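Local coordinates for protein dihydroorotase (Campylobacter jejuni subsp. jejuni, PDB 3PNU) that probably catalyses the reversible cyclisation of carbamoyl aspartate to dihydroorotate in pyrimidine biosynthesis, using a pair of zinc ions in a TIM barrel, at residues F133-E143 with F169-F180. Sequence-based numbering, arbitrary orientation.
Sequences FDIEYLKPTLE and FAKIYEKLAKHF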
ATOM      1  N   PHE A 133     -16.236 -22.566  -0.291  1.00 49.57           N
ATOM      2  CA  PHE A 133     -16.290 -22.952  -1.687  1.00 48.98           C
ATOM      3  C   PHE A 133     -16.382 -24.467  -1.810  1.00 48.53           C
ATOM      4  O   PHE A 133     -15.895 -25.062  -2.753  1.00 47.79           O
ATOM      5  CB  PHE A 133     -15.108 -22.358  -2.472  1.00 49.67           C
ATOM      6  CG  PHE A 133     -15.159 -20.854  -2.573  1.00 48.24           C
ATOM      7  CD1 PHE A 133     -15.848 -20.239  -3.606  1.00 45.32           C
ATOM      8  CD2 PHE A 133     -14.548 -20.063  -1.621  1.00 44.83           C
ATOM      9  CE1 PHE A 133     -15.912 -18.858  -3.696  1.00 45.27           C
ATOM     10  CE2 PHE A 133     -14.607 -18.677  -1.709  1.00 48.27           C
ATOM     11  CZ  PHE A 133     -15.292 -18.075  -2.750  1.00 45.42           C
ATOM     12  N   ASP A 134     -17.025 -25.075  -0.823  1.00 49.94           N
ATOM     13  CA  ASP A 134     -17.277 -26.498  -0.800  1.00 50.07           C
ATOM     14  C   ASP A 134     -18.155 -26.801  -2.011  1.00 50.10           C
ATOM     15  O   ASP A 134     -19.170 -26.135  -2.220  1.00 49.71           O
ATOM     16  CB  ASP A 134     -18.011 -26.857   0.497  1.00 50.93           C
ATOM     17  CG  ASP A 134     -18.450 -28.311   0.542  1.00 52.48           C
ATOM     18  OD1 ASP A 134     -19.677 -28.555   0.647  1.00 50.99           O
ATOM     19  OD2 ASP A 134     -17.577 -29.197   0.429  1.00 54.20           O
ATOM     20  N   ILE A 135     -17.771 -27.789  -2.812  1.00 50.71           N
ATOM     21  CA  ILE A 135     -18.529 -28.111  -4.024  1.00 51.67           C
ATOM     22  C   ILE A 135     -19.998 -28.507  -3.821  1.00 53.24           C
ATOM     23  O   ILE A 135     -20.851 -28.022  -4.568  1.00 53.03           O
ATOM     24  CB  ILE A 135     -17.823 -29.165  -4.882  1.00 51.24           C
ATOM     25  CG1 ILE A 135     -16.558 -28.559  -5.497  1.00 52.19           C
ATOM     26  CG2 ILE A 135     -18.735 -29.642  -5.997  1.00 51.35           C
ATOM     27  CD1 ILE A 135     -16.829 -27.315  -6.339  1.00 51.38           C
ATOM     28  N   GLU A 136     -20.312 -29.351  -2.833  1.00 54.19           N
ATOM     29  CA  GLU A 136     -21.712 -29.744  -2.624  1.00 55.65           C
ATOM     30  C   GLU A 136     -22.568 -28.602  -2.094  1.00 54.40           C
ATOM     31  O   GLU A 136     -23.720 -28.448  -2.474  1.00 53.41           O
ATOM     32  CB  GLU A 136     -21.830 -31.000  -1.753  1.00 55.98           C
ATOM     33  CG  GLU A 136     -21.287 -32.243  -2.482  1.00 61.21           C
ATOM     34  CD  GLU A 136     -22.032 -32.565  -3.802  1.00 65.05           C
ATOM     35  OE1 GLU A 136     -23.285 -32.520  -3.821  1.00 68.75           O
ATOM     36  OE2 GLU A 136     -21.357 -32.886  -4.816  1.00 67.32           O
ATOM     37  N   TYR A 137     -21.994 -27.802  -1.221  1.00 54.16           N
ATOM     38  CA  TYR A 137     -22.689 -26.652  -0.678  1.00 55.16           C
ATOM     39  C   TYR A 137     -23.173 -25.700  -1.810  1.00 54.47           C
ATOM     40  O   TYR A 137     -24.285 -25.195  -1.773  1.00 54.31           O
ATOM     41  CB  TYR A 137     -21.735 -25.951   0.270  1.00 55.87           C
ATOM     42  CG  TYR A 137     -22.225 -24.679   0.881  1.00 62.03           C
ATOM     43  CD1 TYR A 137     -23.126 -24.698   1.946  1.00 68.02           C
ATOM     44  CD2 TYR A 137     -21.747 -23.448   0.433  1.00 67.86           C
ATOM     45  CE1 TYR A 137     -23.568 -23.518   2.531  1.00 72.04           C
ATOM     46  CE2 TYR A 137     -22.178 -22.261   1.011  1.00 73.21           C
ATOM     47  CZ  TYR A 137     -23.088 -22.302   2.061  1.00 75.66           C
ATOM     48  OH  TYR A 137     -23.518 -21.127   2.640  1.00 82.73           O
ATOM     49  N   LEU A 138     -22.336 -25.486  -2.822  1.00 52.23           N
ATOM     50  CA  LEU A 138     -22.686 -24.610  -3.933  1.00 50.92           C
ATOM     51  C   LEU A 138     -23.329 -25.334  -5.122  1.00 49.94           C
ATOM     52  O   LEU A 138     -23.905 -24.696  -5.985  1.00 48.03           O
ATOM     53  CB  LEU A 138     -21.421 -23.908  -4.445  1.00 49.71           C
ATOM     54  CG  LEU A 138     -20.682 -22.998  -3.471  1.00 48.95           C
ATOM     55  CD1 LEU A 138     -19.312 -22.641  -4.028  1.00 48.27           C
ATOM     56  CD2 LEU A 138     -21.503 -21.746  -3.148  1.00 44.55           C
ATOM     57  N   LYS A 139     -23.255 -26.653  -5.169  1.00 49.71           N
ATOM     58  CA  LYS A 139     -23.742 -27.365  -6.353  1.00 51.76           C
ATOM     59  C   LYS A 139     -25.163 -27.077  -6.854  1.00 52.28           C
ATOM     60  O   LYS A 139     -25.349 -26.741  -8.026  1.00 53.09           O
ATOM     61  CB  LYS A 139     -23.518 -28.884  -6.226  1.00 52.24           C
ATOM     62  CG  LYS A 139     -24.019 -29.672  -7.440  1.00 55.05           C
ATOM     63  CD  LYS A 139     -23.443 -31.086  -7.526  1.00 59.15           C
ATOM     64  CE  LYS A 139     -21.975 -31.074  -7.955  1.00 59.85           C
ATOM     65  NZ  LYS A 139     -21.393 -32.449  -8.064  1.00 60.64           N
ATOM     66  N   PRO A 140     -26.172 -27.196  -5.986  1.00 52.70           N
ATOM     67  CA  PRO A 140     -27.530 -26.958  -6.510  1.00 52.19           C
ATOM     68  C   PRO A 140     -27.683 -25.617  -7.232  1.00 50.43           C
ATOM     69  O   PRO A 140     -28.223 -25.562  -8.336  1.00 49.61           O
ATOM     70  CB  PRO A 140     -28.406 -27.010  -5.249  1.00 52.12           C
ATOM     71  CG  PRO A 140     -27.616 -27.839  -4.276  1.00 52.49           C
ATOM     72  CD  PRO A 140     -26.179 -27.483  -4.543  1.00 51.93           C
ATOM     73  N   THR A 141     -27.202 -24.556  -6.600  1.00 49.13           N
ATOM     74  CA  THR A 141     -27.286 -23.217  -7.156  1.00 46.95           C
ATOM     75  C   THR A 141     -26.507 -23.038  -8.458  1.00 47.86           C
ATOM     76  O   THR A 141     -27.052 -22.531  -9.440  1.00 48.70           O
ATOM     77  CB  THR A 141     -26.757 -22.221  -6.166  1.00 47.33           C
ATOM     78  OG1 THR A 141     -27.413 -22.427  -4.911  1.00 42.72           O
ATOM     79  CG2 THR A 141     -26.968 -20.773  -6.669  1.00 45.23           C
ATOM     80  N   LEU A 142     -25.243 -23.458  -8.485  1.00 46.44           N
ATOM     81  CA  LEU A 142     -24.430 -23.278  -9.693  1.00 46.05           C
ATOM     82  C   LEU A 142     -24.917 -24.119 -10.874  1.00 46.44           C
ATOM     83  O   LEU A 142     -24.726 -23.730 -12.046  1.00 45.18           O
ATOM     84  CB  LEU A 142     -22.944 -23.529  -9.409  1.00 45.58           C
ATOM     85  CG  LEU A 142     -22.309 -22.590  -8.369  1.00 44.78           C
ATOM     86  CD1 LEU A 142     -20.829 -22.889  -8.246  1.00 43.07           C
ATOM     87  CD2 LEU A 142     -22.523 -21.151  -8.719  1.00 34.52           C
ATOM     88  N   GLU A 143     -25.539 -25.262 -10.580  1.00 46.08           N
ATOM     89  CA  GLU A 143     -26.085 -26.110 -11.638  1.00 47.05           C
ATOM     90  C   GLU A 143     -27.333 -25.493 -12.239  1.00 44.94           C
ATOM     91  O   GLU A 143     -27.522 -25.547 -13.440  1.00 45.70           O
ATOM     92  CB  GLU A 143     -26.355 -27.531 -11.152  1.00 48.09           C
ATOM     93  CG  GLU A 143     -25.079 -28.346 -11.005  1.00 54.61           C
ATOM     94  CD  GLU A 143     -25.335 -29.818 -10.670  1.00 64.11           C
ATOM     95  OE1 GLU A 143     -26.469 -30.162 -10.230  1.00 67.04           O
ATOM     96  OE2 GLU A 143     -24.391 -30.630 -10.843  1.00 67.14           O
ATOM     97  N   PHE A 169      -6.446 -16.978  -5.444  1.00 32.41           N
ATOM     98  CA  PHE A 169      -7.842 -17.302  -5.738  1.00 31.56           C
ATOM     99  C   PHE A 169      -7.951 -18.121  -7.048  1.00 32.62           C
ATOM    100  O   PHE A 169      -8.983 -18.684  -7.358  1.00 29.88           O
ATOM    101  CB  PHE A 169      -8.671 -16.034  -5.840  1.00 31.45           C
ATOM    102  CG  PHE A 169     -10.140 -16.277  -5.705  1.00 32.79           C
ATOM    103  CD1 PHE A 169     -10.738 -16.241  -4.456  1.00 30.67           C
ATOM    104  CD2 PHE A 169     -10.911 -16.580  -6.802  1.00 33.65           C
ATOM    105  CE1 PHE A 169     -12.085 -16.486  -4.320  1.00 36.34           C
ATOM    106  CE2 PHE A 169     -12.259 -16.831  -6.674  1.00 35.39           C
ATOM    107  CZ  PHE A 169     -12.851 -16.787  -5.438  1.00 36.19           C
ATOM    108  N   ALA A 170      -6.862 -18.185  -7.803  1.00 33.44           N
ATOM    109  CA  ALA A 170      -6.840 -18.906  -9.066  1.00 34.88           C
ATOM    110  C   ALA A 170      -7.300 -20.363  -8.945  1.00 36.62           C
ATOM    111  O   ALA A 170      -8.058 -20.852  -9.788  1.00 39.32           O
ATOM    112  CB  ALA A 170      -5.431 -18.846  -9.670  1.00 33.60           C
ATOM    113  N   LYS A 171      -6.857 -21.052  -7.903  1.00 36.51           N
ATOM    114  CA  LYS A 171      -7.205 -22.473  -7.722  1.00 36.11           C
ATOM    115  C   LYS A 171      -8.694 -22.609  -7.531  1.00 35.43           C
ATOM    116  O   LYS A 171      -9.257 -23.607  -7.936  1.00 37.50           O
ATOM    117  CB  LYS A 171      -6.451 -23.110  -6.528  1.00 34.93           C
ATOM    118  CG  LYS A 171      -6.887 -22.564  -5.155  1.00 37.34           C
ATOM    119  CD  LYS A 171      -5.755 -22.682  -4.107  1.00 43.49           C
ATOM    120  CE  LYS A 171      -6.006 -21.754  -2.936  1.00 46.08           C
ATOM    121  NZ  LYS A 171      -4.746 -21.285  -2.349  1.00 49.30           N
ATOM    122  N   ILE A 172      -9.332 -21.612  -6.917  1.00 33.01           N
ATOM    123  CA  ILE A 172     -10.777 -21.648  -6.745  1.00 33.10           C
ATOM    124  C   ILE A 172     -11.506 -21.503  -8.101  1.00 34.49           C
ATOM    125  O   ILE A 172     -12.346 -22.328  -8.447  1.00 35.46           O
ATOM    126  CB  ILE A 172     -11.245 -20.588  -5.763  1.00 32.84           C
ATOM    127  CG1 ILE A 172     -10.663 -20.901  -4.382  1.00 31.67           C
ATOM    128  CG2 ILE A 172     -12.773 -20.547  -5.707  1.00 30.24           C
ATOM    129  CD1 ILE A 172     -10.911 -19.853  -3.369  1.00 37.32           C
ATOM    130  N   TYR A 173     -11.195 -20.466  -8.869  1.00 34.77           N
ATOM    131  CA  TYR A 173     -11.787 -20.329 -10.190  1.00 34.93           C
ATOM    132  C   TYR A 173     -11.585 -21.590 -11.027  1.00 36.99           C
ATOM    133  O   TYR A 173     -12.418 -21.942 -11.846  1.00 37.14           O
ATOM    134  CB  TYR A 173     -11.125 -19.210 -10.996  1.00 32.62           C
ATOM    135  CG  TYR A 173     -11.584 -17.844 -10.698  1.00 32.81           C
ATOM    136  CD1 TYR A 173     -12.957 -17.533 -10.691  1.00 33.35           C
ATOM    137  CD2 TYR A 173     -10.675 -16.807 -10.506  1.00 28.06           C
ATOM    138  CE1 TYR A 173     -13.392 -16.262 -10.446  1.00 29.10           C
ATOM    139  CE2 TYR A 173     -11.122 -15.499 -10.279  1.00 29.97           C
ATOM    140  CZ  TYR A 173     -12.469 -15.240 -10.243  1.00 25.85           C
ATOM    141  OH  TYR A 173     -12.916 -13.961 -10.012  1.00 31.24           O
ATOM    142  N   GLU A 174     -10.445 -22.232 -10.844  1.00 39.41           N
ATOM    143  CA  GLU A 174     -10.120 -23.403 -11.613  1.00 41.90           C
ATOM    144  C   GLU A 174     -11.036 -24.572 -11.230  1.00 42.49           C
ATOM    145  O   GLU A 174     -11.556 -25.257 -12.112  1.00 42.57           O
ATOM    146  CB  GLU A 174      -8.636 -23.752 -11.437  1.00 42.64           C
ATOM    147  CG  GLU A 174      -8.129 -24.765 -12.444  1.00 47.26           C
ATOM    148  CD  GLU A 174      -6.610 -24.839 -12.533  1.00 50.62           C
ATOM    149  OE1 GLU A 174      -5.924 -24.342 -11.608  1.00 53.30           O
ATOM    150  OE2 GLU A 174      -6.112 -25.397 -13.541  1.00 51.79           O
ATOM    151  N   LYS A 175     -11.278 -24.781  -9.938  1.00 42.07           N
ATOM    152  CA  LYS A 175     -12.121 -25.895  -9.547  1.00 42.41           C
ATOM    153  C   LYS A 175     -13.584 -25.637  -9.928  1.00 42.21           C
ATOM    154  O   LYS A 175     -14.293 -26.552 -10.349  1.00 42.25           O
ATOM    155  CB  LYS A 175     -11.971 -26.272  -8.073  1.00 43.04           C
ATOM    156  CG  LYS A 175     -12.745 -25.452  -7.082  1.00 47.38           C
ATOM    157  CD  LYS A 175     -12.685 -26.120  -5.693  1.00 47.34           C
ATOM    158  CE  LYS A 175     -13.532 -25.355  -4.695  1.00 50.33           C
ATOM    159  NZ  LYS A 175     -13.489 -25.931  -3.327  1.00 47.92           N
ATOM    160  N   LEU A 176     -14.039 -24.398  -9.796  1.00 40.46           N
ATOM    161  CA  LEU A 176     -15.382 -24.077 -10.197  1.00 38.91           C
ATOM    162  C   LEU A 176     -15.550 -24.309 -11.691  1.00 39.64           C
ATOM    163  O   LEU A 176     -16.598 -24.746 -12.134  1.00 36.79           O
ATOM    164  CB  LEU A 176     -15.720 -22.639  -9.865  1.00 38.29           C
ATOM    165  CG  LEU A 176     -15.798 -22.315  -8.384  1.00 38.32           C
ATOM    166  CD1 LEU A 176     -16.149 -20.863  -8.182  1.00 33.26           C
ATOM    167  CD2 LEU A 176     -16.826 -23.204  -7.697  1.00 35.77           C
ATOM    168  N   ALA A 177     -14.511 -24.015 -12.473  1.00 40.71           N
ATOM    169  CA  ALA A 177     -14.600 -24.198 -13.929  1.00 41.46           C
ATOM    170  C   ALA A 177     -14.682 -25.667 -14.306  1.00 43.13           C
ATOM    171  O   ALA A 177     -15.445 -26.043 -15.205  1.00 45.48           O
ATOM    172  CB  ALA A 177     -13.436 -23.577 -14.609  1.00 38.40           C
ATOM    173  N   LYS A 178     -13.885 -26.492 -13.637  1.00 44.48           N
ATOM    174  CA  LYS A 178     -13.853 -27.924 -13.921  1.00 45.50           C
ATOM    175  C   LYS A 178     -15.137 -28.621 -13.462  1.00 44.90           C
ATOM    176  O   LYS A 178     -15.655 -29.479 -14.160  1.00 45.82           O
ATOM    177  CB  LYS A 178     -12.625 -28.565 -13.277  1.00 45.77           C
ATOM    178  CG  LYS A 178     -11.329 -28.045 -13.862  1.00 50.28           C
ATOM    179  CD  LYS A 178     -10.093 -28.840 -13.432  1.00 52.86           C
ATOM    180  CE  LYS A 178      -9.761 -28.691 -11.976  1.00 55.38           C
ATOM    181  NZ  LYS A 178      -8.522 -29.477 -11.661  1.00 56.82           N
ATOM    182  N   HIS A 179     -15.640 -28.234 -12.295  1.00 44.70           N
ATOM    183  CA  HIS A 179     -16.840 -28.815 -11.742  1.00 44.49           C
ATOM    184  C   HIS A 179     -18.108 -28.280 -12.383  1.00 44.90           C
ATOM    185  O   HIS A 179     -19.125 -28.939 -12.329  1.00 47.46           O
ATOM    186  CB  HIS A 179     -16.920 -28.585 -10.237  1.00 44.44           C
ATOM    187  CG  HIS A 179     -16.092 -29.529  -9.420  1.00 47.68           C
ATOM    188  ND1 HIS A 179     -14.789 -29.265  -9.051  1.00 52.75           N
ATOM    189  CD2 HIS A 179     -16.395 -30.733  -8.877  1.00 50.48           C
ATOM    190  CE1 HIS A 179     -14.321 -30.266  -8.325  1.00 46.12           C
ATOM    191  NE2 HIS A 179     -15.275 -31.169  -8.205  1.00 51.48           N
ATOM    192  N   PHE A 180     -18.068 -27.096 -12.981  1.00 43.88           N
ATOM    193  CA  PHE A 180     -19.269 -26.517 -13.591  1.00 42.83           C
ATOM    194  C   PHE A 180     -18.908 -26.003 -14.973  1.00 43.37           C
ATOM    195  O   PHE A 180     -18.939 -24.810 -15.217  1.00 44.82           O
ATOM    196  CB  PHE A 180     -19.818 -25.412 -12.697  1.00 41.82           C
ATOM    197  CG  PHE A 180     -20.166 -25.882 -11.302  1.00 42.82           C
ATOM    198  CD1 PHE A 180     -21.368 -26.528 -11.048  1.00 43.81           C
ATOM    199  CD2 PHE A 180     -19.295 -25.688 -10.250  1.00 41.71           C
ATOM    200  CE1 PHE A 180     -21.681 -26.966  -9.774  1.00 41.54           C
ATOM    201  CE2 PHE A 180     -19.608 -26.113  -8.989  1.00 37.81           C
ATOM    202  CZ  PHE A 180     -20.800 -26.755  -8.746  1.00 40.47           C
TER
HETATM  203  O   HOH W   1     -19.524 -31.234 -10.543  1.00 52.53           O
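Phe-180 lays one ring face against Leu-142, whose CB sits 3.6 Å above the ring plane, while Glu-143 CG and Lys-139 CA meet the ring's edge. His-179 receives Ile-135 over one face, CG1 standing 3.9 Å from the ring centroid and almost on its normal. That ring's rotation is fixed by His-179 ND1, which donates in the ring plane to Lys-175 O at 3.0 Å; His-179 N reaches the same carbonyl from the opposite face. Phe-133 takes Ile-172 CG2 over one face and the edge of Phe-169 in an offset edge-to-face pair, planes 85° apart. Lys-175 leaves its backbone with CG between N and the carbonyl carbon (chi1 82°), then runs extended, carrying NZ to 2.6 Å from Phe-133 O, above the carbonyl plane. Leu-176 CD2 meets Leu-142 CD1 at 4.1 Å.

The axes of segments 135-143 and 170-179 cross at -54° on the outside of the barrel, Leu-142 also resting on Leu-152 of strand 152-154 and Leu-176 on Ile-185 of strand 185-187. Mostly apolar contacts hold the helices together; Lys-175, a probably charged donor to the loop before helix 135-147, adds one directional bond.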